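Long-range contact in protein HTP-2 (Caenorhabditis elegans, PDB 4TZM), which is a meiotic HORMA domain protein of the chromosome axis that binds a closure motif peptide of its partner HTP-3: residues 227-232 / 243-248. Sequence-based numbering, arbitrary orientation.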
loop_
_atom_site.group_PDB
_atom_site.type_symbol
_atom_site.label_atom_id
_atom_site.label_comp_id
_atom_site.label_asym_id
_atom_site.label_seq_id
_atom_site.Cartn_x
_atom_site.Cartn_y
_atom_site.Cartn_z
ATOM N N ILE A 227 14.515 -1.061 16.913
ATOM C CA ILE A 227 14.375 -1.005 15.464
ATOM C C ILE A 227 13.985 0.405 15.018
ATOM O O ILE A 227 13.212 1.091 15.688
ATOM C CB ILE A 227 13.346 -2.055 14.955
ATOM C CG1 ILE A 227 13.428 -2.194 13.432
ATOM C CG2 ILE A 227 11.932 -1.723 15.422
ATOM C CD1 ILE A 227 12.764 -3.444 12.898
ATOM N N GLN A 228 14.552 0.842 13.898
ATOM C CA GLN A 228 14.320 2.191 13.395
ATOM C C GLN A 228 13.035 2.285 12.579
ATOM O O GLN A 228 12.579 1.297 12.006
ATOM C CB GLN A 228 15.513 2.660 12.559
ATOM C CG GLN A 228 16.739 3.036 13.381
ATOM C CD GLN A 228 16.485 4.217 14.305
ATOM O OE1 GLN A 228 15.606 5.042 14.053
ATOM N NE2 GLN A 228 17.255 4.300 15.383
ATOM N N SER A 229 12.466 3.486 12.529
ATOM C CA SER A 229 11.176 3.714 11.883
ATOM C C SER A 229 11.195 4.947 10.985
ATOM O O SER A 229 11.488 6.051 11.444
ATOM C CB SER A 229 10.078 3.861 12.939
ATOM O OG SER A 229 8.881 4.367 12.373
ATOM N N VAL A 230 10.870 4.761 9.709
ATOM C CA VAL A 230 10.843 5.873 8.765
ATOM C C VAL A 230 9.511 5.930 8.005
ATOM O O VAL A 230 8.923 4.905 7.670
ATOM C CB VAL A 230 12.035 5.788 7.766
ATOM C CG1 VAL A 230 11.891 4.595 6.832
ATOM C CG2 VAL A 230 12.179 7.085 6.977
ATOM N N THR A 231 9.031 7.145 7.761
ATOM C CA THR A 231 7.765 7.366 7.072
ATOM C C THR A 231 7.983 7.548 5.571
ATOM O O THR A 231 8.785 8.374 5.148
ATOM C CB THR A 231 7.032 8.603 7.644
ATOM O OG1 THR A 231 6.726 8.382 9.027
ATOM C CG2 THR A 231 5.743 8.876 6.883
ATOM N N ILE A 232 7.270 6.766 4.770
ATOM C CA ILE A 232 7.405 6.823 3.318
ATOM C C ILE A 232 6.495 7.898 2.740
ATOM O O ILE A 232 6.874 8.615 1.811
ATOM C CB ILE A 232 7.077 5.456 2.663
ATOM C CG1 ILE A 232 8.196 4.450 2.927
ATOM C CG2 ILE A 232 6.869 5.594 1.162
ATOM C CD1 ILE A 232 8.063 3.720 4.234
ATOM N N HIS A 243 -1.452 5.381 5.399
ATOM C CA HIS A 243 -0.148 5.788 5.910
ATOM C C HIS A 243 0.874 4.668 5.717
ATOM O O HIS A 243 0.699 3.562 6.234
ATOM C CB HIS A 243 -0.241 6.168 7.385
ATOM C CG HIS A 243 1.027 6.738 7.938
ATOM N ND1 HIS A 243 1.759 6.105 8.919
ATOM C CD2 HIS A 243 1.695 7.878 7.644
ATOM C CE1 HIS A 243 2.823 6.837 9.210
ATOM N NE2 HIS A 243 2.807 7.915 8.449
ATOM N N MET A 244 1.931 4.966 4.966
ATOM C CA MET A 244 2.975 3.994 4.646
ATOM C C MET A 244 4.196 4.189 5.552
ATOM O O MET A 244 4.706 5.305 5.701
ATOM C CB MET A 244 3.368 4.111 3.166
ATOM C CG MET A 244 4.264 2.991 2.640
ATOM S SD MET A 244 3.452 1.379 2.541
ATOM C CE MET A 244 4.795 0.344 1.958
ATOM N N GLN A 245 4.651 3.102 6.163
ATOM C CA GLN A 245 5.748 3.155 7.122
ATOM C C GLN A 245 6.717 2.003 6.902
ATOM O O GLN A 245 6.351 0.975 6.338
ATOM C CB GLN A 245 5.208 3.112 8.554
ATOM C CG GLN A 245 5.364 4.404 9.331
ATOM C CD GLN A 245 4.543 4.421 10.608
ATOM O OE1 GLN A 245 3.671 3.576 10.811
ATOM N NE2 GLN A 245 4.815 5.392 11.475
ATOM N N CYS A 246 7.958 2.178 7.345
ATOM C CA CYS A 246 8.946 1.113 7.253
ATOM C C CYS A 246 9.727 0.988 8.550
ATOM O O CYS A 246 10.365 1.940 8.996
ATOM C CB CYS A 246 9.906 1.352 6.084
ATOM S SG CYS A 246 11.247 0.135 5.937
ATOM N N TRP A 247 9.642 -0.187 9.163
ATOM C CA TRP A 247 10.534 -0.566 10.248
ATOM C C TRP A 247 11.573 -1.511 9.664
ATOM O O TRP A 247 11.239 -2.354 8.832
ATOM C CB TRP A 247 9.775 -1.240 11.391
ATOM C CG TRP A 247 8.936 -0.311 12.211
ATOM C CD1 TRP A 247 9.363 0.500 13.221
ATOM C CD2 TRP A 247 7.521 -0.111 12.107
ATOM N NE1 TRP A 247 8.304 1.200 13.747
ATOM C CE2 TRP A 247 7.162 0.843 13.081
ATOM C CE3 TRP A 247 6.524 -0.642 11.283
ATOM C CZ2 TRP A 247 5.846 1.276 13.252
ATOM C CZ3 TRP A 247 5.218 -0.211 11.455
ATOM C CH2 TRP A 247 4.893 0.738 12.431
ATOM N N SER A 248 12.828 -1.378 10.076
ATOM C CA SER A 248 13.867 -2.212 9.481
ATOM C C SER A 248 15.111 -2.374 10.349
ATOM O O SER A 248 15.573 -1.429 10.986
ATOM C CB SER A 248 14.267 -1.646 8.114
ATOM O OG SER A 248 15.075 -2.568 7.404
#
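Ile232, Cys246, Met244 and Val230 form the apolar centre where strands 228-235 and 240-248 pair as an antiparallel beta hairpin of the HORMA domain, consistent with the C-terminal safety-belt region of closed Mad2-like HORMA domains, which wraps around a bound peptide. CD1 of Ile232 reaches diagonally across to CB of Cys246 on the partner strand, at 3.5 Å. Its CB meets CG of Met244 at 3.7 Å, the two chains lying side by side and pointing the same way. Val230 adds CG1, in the crowded position between N and C, against the same Cys246 CB. Branched Ile232 and Val230 suit the side under helix 164-185, meeting Ile174 and Val178, and Leu181, respectively; compact Cys246 fits between Leu181 and Phe125 of strand 123-133, and flexible Met244 packs on Met127.

Between the strands, Val230 N gives a nearly straight bond (171°) to Cys246 O at 3.0 Å, and Cys246 N returns one to Val230 O at 2.9 Å.

The opposite face carries Ser229, Thr231, Gln245 and Trp247. The indole lies beside Ser229, a residue small enough to let Trp247 NE1 approach Ser229 CB to 3.3 Å, and touches Tyr221 and Leu223 from loops. An alanine in place of Trp247 would probably weaken the hold on these loops and on Ser229, since the whole indole would be lost. Farther along, the flat imidazole of His243 suits stacking on His152, while Thr231 offers it a methyl, Thr231 CG2 lying 3.5 Å from His243 NE2. Gln245, long enough to reach this ring, sets its amide NE2 at the imidazole edge, in plane.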